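Side-chain contacts in 2-hydroxyisobutyryl-CoA synthetase (Aquincola tertiaricarbonis, PDB 6HDY), which belongs to the ANL superfamily of AMP-binding enzymes and joins a larger N-terminal domain to a smaller C-terminal domain: residues 284-289 against 304-309; 165-170 against 204-209; 440-443 against 449-452. All blocks are in the same frame, centred on the assembly; numbering follows the deposited sequence.

Along the chain the three contacts follow one another without overlapping: contact 2 comes first, then contact 1, then contact 3. Contacts 1 and 2 both belong to the AMP-binding part of the chain, their centres about 28 Å apart. Contact 2 ties the helix 202-213 to the parallel five-stranded sheet, whereas contact 1 joins a short strand beside the ligand pocket to the antiparallel sheet that holds strand 304-310. Contact 3 lies in the C-terminal domain, about 35 Å from contact 1 and 37 Å from contact 2 between centres. The set therefore samples three sheets of the large N-terminal part and the separate helix-on-sheet packing of the C-terminal domain.

Contact 1: 284-289 against 304-309. With 3HL ((3S)-3-hydroxybutanoic acid), chain B; 8LQ ([[(2~{R},3~{S},4~{R},5~{R})-5-(6-aminopurin-9-yl)-3,4-bis(oxidanyl)oxolan-2-yl]methoxy-oxidanyl-phosphoryl] (3~{S})-3-oxidanylbutanoate), chain C.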
loop_
_atom_site.group_PDB
_atom_site.type_symbol
_atom_site.label_atom_id
_atom_site.label_comp_id
_atom_site.label_asym_id
_atom_site.label_seq_id
_atom_site.Cartn_x
_atom_site.Cartn_y
_atom_site.Cartn_z
ATOM N N PHE A 284 -11.647 -12.543 -4.456
ATOM C CA PHE A 284 -11.996 -12.212 -5.840
ATOM C C PHE A 284 -11.353 -13.156 -6.860
ATOM O O PHE A 284 -11.792 -13.182 -8.011
ATOM C CB PHE A 284 -11.671 -10.733 -6.161
ATOM C CG PHE A 284 -10.217 -10.382 -5.928
ATOM C CD1 PHE A 284 -9.248 -10.690 -6.884
ATOM C CD2 PHE A 284 -9.812 -9.774 -4.740
ATOM C CE1 PHE A 284 -7.908 -10.407 -6.653
ATOM C CE2 PHE A 284 -8.475 -9.463 -4.527
ATOM C CZ PHE A 284 -7.531 -9.786 -5.484
ATOM N N MET A 285 -10.320 -13.930 -6.441
ATOM C CA MET A 285 -9.675 -14.917 -7.308
ATOM C C MET A 285 -10.589 -16.160 -7.484
ATOM O O MET A 285 -10.162 -17.126 -8.093
ATOM C CB MET A 285 -8.269 -15.306 -6.767
ATOM C CG MET A 285 -7.249 -14.189 -6.880
ATOM S SD MET A 285 -5.573 -14.591 -6.300
ATOM C CE MET A 285 -5.057 -15.670 -7.560
ATOM N N ASN A 286 -11.860 -16.117 -7.003
ATOM C CA ASN A 286 -12.856 -17.207 -7.148
ATOM C C ASN A 286 -13.109 -17.582 -8.640
ATOM O O ASN A 286 -13.690 -18.619 -8.958
ATOM C CB ASN A 286 -14.164 -16.840 -6.418
ATOM C CG ASN A 286 -14.939 -15.743 -7.107
ATOM O OD1 ASN A 286 -14.563 -14.590 -7.078
ATOM N ND2 ASN A 286 -16.013 -16.076 -7.793
ATOM N N VAL A 287 -12.697 -16.699 -9.537
ATOM C CA VAL A 287 -12.669 -16.922 -10.984
ATOM C C VAL A 287 -11.200 -16.709 -11.357
ATOM O O VAL A 287 -10.641 -15.639 -11.053
ATOM C CB VAL A 287 -13.682 -16.122 -11.856
ATOM C CG1 VAL A 287 -15.112 -16.590 -11.609
ATOM C CG2 VAL A 287 -13.549 -14.614 -11.657
ATOM N N ALA A 288 -10.539 -17.781 -11.828
ATOM C CA ALA A 288 -9.103 -17.756 -12.136
ATOM C C ALA A 288 -8.648 -18.907 -12.992
ATOM O O ALA A 288 -9.021 -20.058 -12.746
ATOM C CB ALA A 288 -8.270 -17.739 -10.842
ATOM N N GLY A 289 -7.748 -18.600 -13.914
ATOM C CA GLY A 289 -7.101 -19.609 -14.750
ATOM C C GLY A 289 -6.055 -20.386 -13.965
ATOM O O GLY A 289 -5.613 -19.957 -12.882
ATOM N N ILE A 304 -16.694 -19.527 -3.842
ATOM C CA ILE A 304 -17.809 -18.625 -4.144
ATOM C C ILE A 304 -18.606 -19.310 -5.257
ATOM O O ILE A 304 -18.026 -19.762 -6.245
ATOM C CB ILE A 304 -17.335 -17.183 -4.558
ATOM C CG1 ILE A 304 -16.866 -16.382 -3.327
ATOM C CG2 ILE A 304 -18.400 -16.391 -5.403
ATOM C CD1 ILE A 304 -16.053 -15.151 -3.656
ATOM N N TYR A 305 -19.930 -19.363 -5.101
ATOM C CA TYR A 305 -20.829 -19.955 -6.080
ATOM C C TYR A 305 -21.152 -18.959 -7.202
ATOM O O TYR A 305 -21.862 -17.973 -6.983
ATOM C CB TYR A 305 -22.095 -20.499 -5.372
ATOM C CG TYR A 305 -23.110 -21.131 -6.297
ATOM C CD1 TYR A 305 -22.743 -22.144 -7.189
ATOM C CD2 TYR A 305 -24.441 -20.727 -6.280
ATOM C CE1 TYR A 305 -23.675 -22.723 -8.047
ATOM C CE2 TYR A 305 -25.385 -21.311 -7.125
ATOM C CZ TYR A 305 -25.000 -22.313 -7.999
ATOM O OH TYR A 305 -25.937 -22.883 -8.821
ATOM N N THR A 306 -20.579 -19.194 -8.392
ATOM C CA THR A 306 -20.799 -18.348 -9.568
ATOM C C THR A 306 -21.976 -18.912 -10.401
ATOM O O THR A 306 -22.028 -20.120 -10.692
ATOM C CB THR A 306 -19.510 -18.223 -10.427
ATOM O OG1 THR A 306 -18.446 -17.656 -9.663
ATOM C CG2 THR A 306 -19.717 -17.376 -11.702
ATOM N N GLU A 307 -22.887 -18.012 -10.808
ATOM C CA GLU A 307 -24.023 -18.309 -11.671
ATOM C C GLU A 307 -23.959 -17.371 -12.872
ATOM O O GLU A 307 -23.899 -16.158 -12.692
ATOM C CB GLU A 307 -25.336 -18.052 -10.945
ATOM C CG GLU A 307 -25.565 -18.850 -9.681
ATOM C CD GLU A 307 -26.775 -18.345 -8.928
ATOM O OE1 GLU A 307 -26.631 -17.353 -8.181
ATOM O OE2 GLU A 307 -27.886 -18.863 -9.169
ATOM N N VAL A 308 -23.985 -17.905 -14.092
ATOM C CA VAL A 308 -23.985 -17.030 -15.265
ATOM C C VAL A 308 -25.442 -16.972 -15.720
ATOM O O VAL A 308 -26.038 -17.978 -16.122
ATOM C CB VAL A 308 -22.926 -17.411 -16.323
ATOM C CG1 VAL A 308 -23.090 -16.612 -17.612
ATOM C CG2 VAL A 308 -21.529 -17.227 -15.745
ATOM N N CYS A 309 -26.043 -15.796 -15.524
ATOM C CA CYS A 309 -27.472 -15.610 -15.656
ATOM C C CYS A 309 -27.923 -14.725 -16.806
ATOM O O CYS A 309 -27.202 -13.842 -17.272
ATOM C CB CYS A 309 -28.038 -15.103 -14.325
ATOM S SG CYS A 309 -27.667 -16.177 -12.900
HETATM C CA 3HL B . -11.233 -6.171 -8.645
HETATM C CB 3HL B . -11.419 -6.081 -7.113
HETATM O OG1 3HL B . -11.066 -7.279 -6.429
HETATM C CG2 3HL B . -10.588 -4.987 -6.516
HETATM C C 3HL B . -10.667 -7.528 -8.986
HETATM O OA 3HL B . -9.533 -7.808 -8.623
HETATM O OB 3HL B . -11.550 -8.414 -9.512
HETATM N N9 8LQ C . -12.930 -6.920 -13.758
HETATM C C8 8LQ C . -12.229 -7.316 -12.684
HETATM N N7 8LQ C . -11.475 -8.355 -13.026
HETATM C C5 8LQ C . -11.722 -8.629 -14.318
HETATM C C6 8LQ C . -11.212 -9.525 -15.191
HETATM N N6 8LQ C . -10.316 -10.394 -14.750
HETATM N N1 8LQ C . -11.619 -9.578 -16.474
HETATM C C2 8LQ C . -12.563 -8.668 -16.955
HETATM N N3 8LQ C . -13.019 -7.709 -16.062
HETATM C C4 8LQ C . -12.620 -7.729 -14.768
HETATM C CAA 8LQ C . -10.470 -6.474 -6.640
HETATM C CAZ 8LQ C . -10.222 -7.180 -7.999
HETATM O OAE 8LQ C . -9.093 -6.597 -8.643
HETATM C CAL 8LQ C . -11.433 -7.078 -8.947
HETATM C CAS 8LQ C . -11.833 -5.613 -9.164
HETATM O OAC 8LQ C . -11.191 -4.909 -9.938
HETATM O OAQ 8LQ C . -12.878 -5.164 -8.378
HETATM P PBC 8LQ C . -13.637 -3.781 -8.645
HETATM O OAH 8LQ C . -12.531 -2.667 -8.406
HETATM O OAD 8LQ C . -14.829 -3.595 -7.799
HETATM O "O5'" 8LQ C . -14.061 -3.857 -10.165
HETATM C "C5'" 8LQ C . -14.805 -5.005 -10.565
HETATM C "C4'" 8LQ C . -15.091 -4.930 -12.043
HETATM O "O4'" 8LQ C . -13.836 -4.879 -12.773
HETATM C "C3'" 8LQ C . -15.720 -6.201 -12.428
HETATM O "O3'" 8LQ C . -17.157 -6.140 -12.208
HETATM C "C2'" 8LQ C . -15.351 -6.269 -13.911
HETATM O "O2'" 8LQ C . -16.164 -5.326 -14.717
HETATM C "C1'" 8LQ C . -13.916 -5.795 -13.875
HETATM O O HOH W 1 -16.290 -18.837 -8.327
#
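Asn-286 and Ile-304 meet where two antiparallel sheets of the AMP-binding domain come together: Asn-286 immediately precedes strand 287-288, and Ile-304 opens strand 304-310. The Ile-304 side chain lies against Asn-286 from root to tip. Its CB is 3.7 Å from Asn-286 CB, and its CG1 stays beside the same atom at 4.1 Å. The CG2 branch also reaches the amide carbon, 3.9 Å from Asn-286 CG. With CG1 anti to the carbonyl carbon (chi1 -75°) and the chain then extended, CD1 meets that same carbon from the other arm, 3.7 Å from Asn-286 CG. A beta-branched residue suits this strand position, since its two arms spread along the small polar side chain.

Thr-306, two residues on, turns the same way as Ile-304 and brings a hydroxyl to the interface. A water among these buried residues joins the two backbones there. It donates to Asn-286 O at 2.7 Å and to Ile-304 O at 2.9 Å, so one molecule bonds a carbonyl of each segment. The hydroxyl of Thr-306 is its third partner.

Phe-284 instead serves the ligand pocket. One face of its ring is covered, toward the rim, by (3S)-3-hydroxybutanoic acid and the corresponding part of 8LQ, which overlap in the model and so must be alternative occupants; His-151 meets the ring edge-to-face. Val-287 CG1 also comes near the threonine hydroxyl, with 4.0 Å between Val-287 CG1 and Thr-306 OG1.

Contact 2: 165-170 against 204-209; sequences LVCVAA and ARLVQW
Ala-169 and Leu-206 mark the closest backbone approach of the segment 165-170 to the helix packed on it, with 8.7 Å between Ala-169 CA and Leu-206 CA. At that spacing the main chains do not touch, and side chains alone bridge the two segments. Cys-167 and Ala-169, two residues apart, both direct their CB atoms to the helix, while Val-168 between them and Val-166 before them do not.

Leu-206 bridges the gap between the chains with its forked end. One methyl, CD1, rests on Cys-167 SG at 3.8 Å; the other, CD2, meets Ala-169 CB, also at 3.8 Å. Its CG stands anti to the backbone N (chi1 -176°), which carries the fork away from the helix and places one prong at each of Cys-167 and Ala-169. The residue types match this spacing: a branched leucine spans the distance, and the short side chains opposite it let the helix settle close to the sheet. All three residues are buried, and the contact is purely apolar.

The helix 202-213 belongs to a beta-alpha-beta crossover that connects strand 191-193 to strand 217-220, and strand 165-168 lies between those two in the parallel sheet. Phe-193 touches Cys-167 from one neighbouring strand and Phe-218 touches Ala-169 from the other. Tyr-224 and Leu-228 of helix 222-234 also pack on Leu-206, while Trp-209 of helix 202-213 packs on Leu-174 of the second subunit.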
loop_
_atom_site.group_PDB
_atom_site.type_symbol
_atom_site.label_atom_id
_atom_site.label_comp_id
_atom_site.label_asym_id
_atom_site.label_seq_id
_atom_site.Cartn_x
_atom_site.Cartn_y
_atom_site.Cartn_z
ATOM N N LEU A 165 9.419 -15.350 -5.092
ATOM C CA LEU A 165 9.308 -13.919 -4.899
ATOM C C LEU A 165 8.095 -13.438 -5.728
ATOM O O LEU A 165 8.066 -13.609 -6.958
ATOM C CB LEU A 165 10.599 -13.198 -5.306
ATOM C CG LEU A 165 10.571 -11.673 -5.065
ATOM C CD1 LEU A 165 10.804 -11.364 -3.644
ATOM C CD2 LEU A 165 11.638 -10.980 -5.862
ATOM N N VAL A 166 7.074 -12.880 -5.035
ATOM C CA VAL A 166 5.844 -12.419 -5.678
ATOM C C VAL A 166 5.791 -10.909 -5.625
ATOM O O VAL A 166 5.671 -10.343 -4.537
ATOM C CB VAL A 166 4.571 -13.057 -5.057
ATOM C CG1 VAL A 166 3.301 -12.549 -5.757
ATOM C CG2 VAL A 166 4.641 -14.579 -5.102
ATOM N N CYS A 167 5.876 -10.254 -6.794
ATOM C CA CYS A 167 5.771 -8.812 -6.837
ATOM C C CYS A 167 4.316 -8.397 -6.935
ATOM O O CYS A 167 3.679 -8.677 -7.949
ATOM C CB CYS A 167 6.589 -8.220 -7.977
ATOM S SG CYS A 167 6.588 -6.410 -8.000
ATOM N N VAL A 168 3.783 -7.720 -5.891
ATOM C CA VAL A 168 2.403 -7.191 -5.905
ATOM C C VAL A 168 2.504 -5.717 -6.279
ATOM O O VAL A 168 2.882 -4.877 -5.463
ATOM C CB VAL A 168 1.609 -7.465 -4.588
ATOM C CG1 VAL A 168 0.170 -6.965 -4.704
ATOM C CG2 VAL A 168 1.611 -8.958 -4.278
ATOM N N ALA A 169 2.242 -5.425 -7.553
ATOM C CA ALA A 169 2.372 -4.083 -8.102
ATOM C C ALA A 169 1.034 -3.453 -8.522
ATOM O O ALA A 169 0.815 -3.124 -9.687
ATOM C CB ALA A 169 3.382 -4.090 -9.251
ATOM N N ALA A 170 0.135 -3.314 -7.555
ATOM C CA ALA A 170 -1.150 -2.613 -7.671
ATOM C C ALA A 170 -1.207 -1.736 -6.422
ATOM O O ALA A 170 -0.515 -2.038 -5.442
ATOM C CB ALA A 170 -2.312 -3.598 -7.719
ATOM N N ALA A 204 9.703 3.564 -12.856
ATOM C CA ALA A 204 11.124 3.622 -13.211
ATOM C C ALA A 204 11.931 2.880 -12.152
ATOM O O ALA A 204 12.838 2.140 -12.495
ATOM C CB ALA A 204 11.591 5.071 -13.333
ATOM N N ARG A 205 11.546 3.012 -10.877
ATOM C CA ARG A 205 12.229 2.322 -9.786
ATOM C C ARG A 205 11.910 0.824 -9.755
ATOM O O ARG A 205 12.806 0.018 -9.522
ATOM C CB ARG A 205 11.961 3.018 -8.458
ATOM C CG ARG A 205 12.799 4.290 -8.310
ATOM C CD ARG A 205 12.789 4.904 -6.914
ATOM N NE ARG A 205 11.452 5.354 -6.529
ATOM C CZ ARG A 205 10.581 4.598 -5.872
ATOM N NH1 ARG A 205 9.375 5.070 -5.581
ATOM N NH2 ARG A 205 10.905 3.362 -5.509
ATOM N N LEU A 206 10.658 0.455 -10.067
ATOM C CA LEU A 206 10.202 -0.932 -10.109
ATOM C C LEU A 206 10.979 -1.785 -11.079
ATOM O O LEU A 206 11.349 -2.892 -10.726
ATOM C CB LEU A 206 8.692 -1.028 -10.423
ATOM C CG LEU A 206 8.055 -2.457 -10.401
ATOM C CD1 LEU A 206 8.437 -3.244 -9.101
ATOM C CD2 LEU A 206 6.531 -2.352 -10.489
ATOM N N VAL A 207 11.186 -1.300 -12.308
ATOM C CA VAL A 207 11.915 -2.045 -13.335
ATOM C C VAL A 207 13.329 -2.391 -12.838
ATOM O O VAL A 207 13.760 -3.532 -13.024
ATOM C CB VAL A 207 11.882 -1.400 -14.754
ATOM C CG1 VAL A 207 10.460 -1.406 -15.307
ATOM C CG2 VAL A 207 12.464 0.015 -14.767
ATOM N N GLN A 208 13.992 -1.453 -12.115
ATOM C CA GLN A 208 15.300 -1.705 -11.497
ATOM C C GLN A 208 15.182 -2.806 -10.448
ATOM O O GLN A 208 16.026 -3.697 -10.450
ATOM C CB GLN A 208 15.909 -0.429 -10.872
ATOM C CG GLN A 208 16.286 0.672 -11.876
ATOM C CD GLN A 208 17.360 0.286 -12.895
ATOM O OE1 GLN A 208 18.127 -0.695 -12.744
ATOM N NE2 GLN A 208 17.433 1.065 -13.971
ATOM N N TRP A 209 14.109 -2.776 -9.580
ATOM C CA TRP A 209 13.879 -3.805 -8.566
ATOM C C TRP A 209 13.600 -5.162 -9.171
ATOM O O TRP A 209 14.048 -6.156 -8.620
ATOM C CB TRP A 209 12.761 -3.414 -7.573
ATOM C CG TRP A 209 13.244 -2.499 -6.497
ATOM C CD1 TRP A 209 13.372 -1.143 -6.577
ATOM C CD2 TRP A 209 13.697 -2.869 -5.194
ATOM N NE1 TRP A 209 13.869 -0.644 -5.403
ATOM C CE2 TRP A 209 14.085 -1.681 -4.533
ATOM C CE3 TRP A 209 13.776 -4.086 -4.496
ATOM C CZ2 TRP A 209 14.584 -1.679 -3.225
ATOM C CZ3 TRP A 209 14.248 -4.072 -3.193
ATOM C CH2 TRP A 209 14.666 -2.888 -2.584
#

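Contact 3: 440-443 against 449-452; sequences HRVQ and RAKV
Gln-443 and Arg-449 face each other across the turn that leads from helix 428-446 into strand 450-454, their CA atoms (Gln-443 CA to Arg-449 CA) 5.7 Å apart. One hydrogen bond links their ends: Arg-449 NH1 donates to Gln-443 OE1 over 2.8 Å. The length is ordinary but the bond is clearly bent, with an N-H...O angle of 136°. The oxygen lies close to the guanidinium plane, at its edge, whereas the donor is tilted out of the plane of the amide carbonyl; the two flat groups are turned 57° against each other.

Both chains must reach for this bond. Arg-449 starts from a CB that points away from the helix, and a bend at chi2 (79°) folds the long chain back so that NH1 returns to the glutamine. Gln-443 gets there without a fold: its chain runs extended beyond CG and passes alongside the strand backbone, with Gln-443 CG 3.6 Å from Ala-450 N. Long, flexible polar residues suit this solvent-facing side of the contact, where apolar stem and polar tip are both used. Arg-449 NH1 also makes a weak hydrogen bond to Ser-439 OG, which gives the guanidinium a second hold on the helix.

Behind the polar pair the contact turns apolar and buried. Val-442 CG1, anti to its own backbone N, touches Ala-450 CB at 3.8 Å; the small methyl lets the helix come close to the strand.

Strand 450-454 is an edge strand of the mixed C-terminal sheet and runs parallel to strand 413-419, with helix 428-446 on the connection between them in a beta-alpha-beta unit. Leu-413 and Leu-415 of strand 413-419 pack on Val-442, and Ser-439 of the helix is hydrogen-bonded to Ala-450 O.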
loop_
_atom_site.group_PDB
_atom_site.type_symbol
_atom_site.label_atom_id
_atom_site.label_comp_id
_atom_site.label_asym_id
_atom_site.label_seq_id
_atom_site.Cartn_x
_atom_site.Cartn_y
_atom_site.Cartn_z
ATOM N N HIS A 440 -9.877 -0.194 -41.547
ATOM C CA HIS A 440 -10.355 -1.406 -42.216
ATOM C C HIS A 440 -10.482 -2.582 -41.265
ATOM O O HIS A 440 -11.547 -3.185 -41.220
ATOM C CB HIS A 440 -9.446 -1.771 -43.407
ATOM C CG HIS A 440 -9.844 -3.025 -44.138
ATOM N ND1 HIS A 440 -10.732 -2.992 -45.206
ATOM C CD2 HIS A 440 -9.426 -4.304 -43.956
ATOM C CE1 HIS A 440 -10.833 -4.247 -45.629
ATOM N NE2 HIS A 440 -10.067 -5.073 -44.907
ATOM N N ARG A 441 -9.403 -2.918 -40.522
ATOM C CA ARG A 441 -9.370 -4.053 -39.590
ATOM C C ARG A 441 -10.565 -4.000 -38.623
ATOM O O ARG A 441 -11.340 -4.958 -38.544
ATOM C CB ARG A 441 -8.022 -4.110 -38.828
ATOM C CG ARG A 441 -7.416 -5.515 -38.700
ATOM C CD ARG A 441 -6.135 -5.669 -39.519
ATOM N NE ARG A 441 -5.036 -6.279 -38.757
ATOM C CZ ARG A 441 -3.787 -6.413 -39.202
ATOM N NH1 ARG A 441 -3.454 -5.988 -40.415
ATOM N NH2 ARG A 441 -2.860 -6.976 -38.434
ATOM N N VAL A 442 -10.741 -2.845 -37.959
ATOM C CA VAL A 442 -11.815 -2.548 -37.003
ATOM C C VAL A 442 -13.192 -2.705 -37.666
ATOM O O VAL A 442 -14.081 -3.310 -37.065
ATOM C CB VAL A 442 -11.581 -1.157 -36.348
ATOM C CG1 VAL A 442 -12.767 -0.713 -35.500
ATOM C CG2 VAL A 442 -10.307 -1.174 -35.502
ATOM N N GLN A 443 -13.334 -2.227 -38.934
ATOM C CA GLN A 443 -14.564 -2.347 -39.726
ATOM C C GLN A 443 -14.897 -3.809 -39.999
ATOM O O GLN A 443 -16.042 -4.201 -39.828
ATOM C CB GLN A 443 -14.482 -1.563 -41.051
ATOM C CG GLN A 443 -14.582 -0.047 -40.884
ATOM C CD GLN A 443 -14.805 0.698 -42.177
ATOM O OE1 GLN A 443 -14.121 1.684 -42.468
ATOM N NE2 GLN A 443 -15.802 0.284 -42.950
ATOM N N ARG A 449 -18.574 1.370 -39.594
ATOM C CA ARG A 449 -17.661 2.384 -40.133
ATOM C C ARG A 449 -16.808 2.925 -38.982
ATOM O O ARG A 449 -17.341 3.255 -37.921
ATOM C CB ARG A 449 -18.442 3.521 -40.855
ATOM C CG ARG A 449 -17.613 4.762 -41.265
ATOM C CD ARG A 449 -16.775 4.601 -42.531
ATOM N NE ARG A 449 -15.865 5.737 -42.721
ATOM C CZ ARG A 449 -14.535 5.656 -42.729
ATOM N NH1 ARG A 449 -13.932 4.482 -42.572
ATOM N NH2 ARG A 449 -13.799 6.746 -42.902
ATOM N N ALA A 450 -15.481 2.947 -39.175
ATOM C CA ALA A 450 -14.570 3.424 -38.154
ATOM C C ALA A 450 -13.655 4.516 -38.687
ATOM O O ALA A 450 -12.848 4.260 -39.579
ATOM C CB ALA A 450 -13.758 2.268 -37.591
ATOM N N LYS A 451 -13.822 5.746 -38.176
ATOM C CA LYS A 451 -12.976 6.893 -38.487
ATOM C C LYS A 451 -11.783 6.871 -37.501
ATOM O O LYS A 451 -11.994 6.823 -36.284
ATOM C CB LYS A 451 -13.753 8.202 -38.344
ATOM C CG LYS A 451 -14.547 8.591 -39.578
ATOM C CD LYS A 451 -15.245 9.936 -39.383
ATOM C CE LYS A 451 -15.786 10.492 -40.683
ATOM N NZ LYS A 451 -16.558 11.738 -40.464
ATOM N N VAL A 452 -10.543 6.870 -38.029
ATOM C CA VAL A 452 -9.316 6.856 -37.233
ATOM C C VAL A 452 -8.556 8.176 -37.368
ATOM O O VAL A 452 -8.265 8.614 -38.472
ATOM C CB VAL A 452 -8.395 5.643 -37.563
ATOM C CG1 VAL A 452 -7.124 5.646 -36.700
ATOM C CG2 VAL A 452 -9.130 4.313 -37.418
#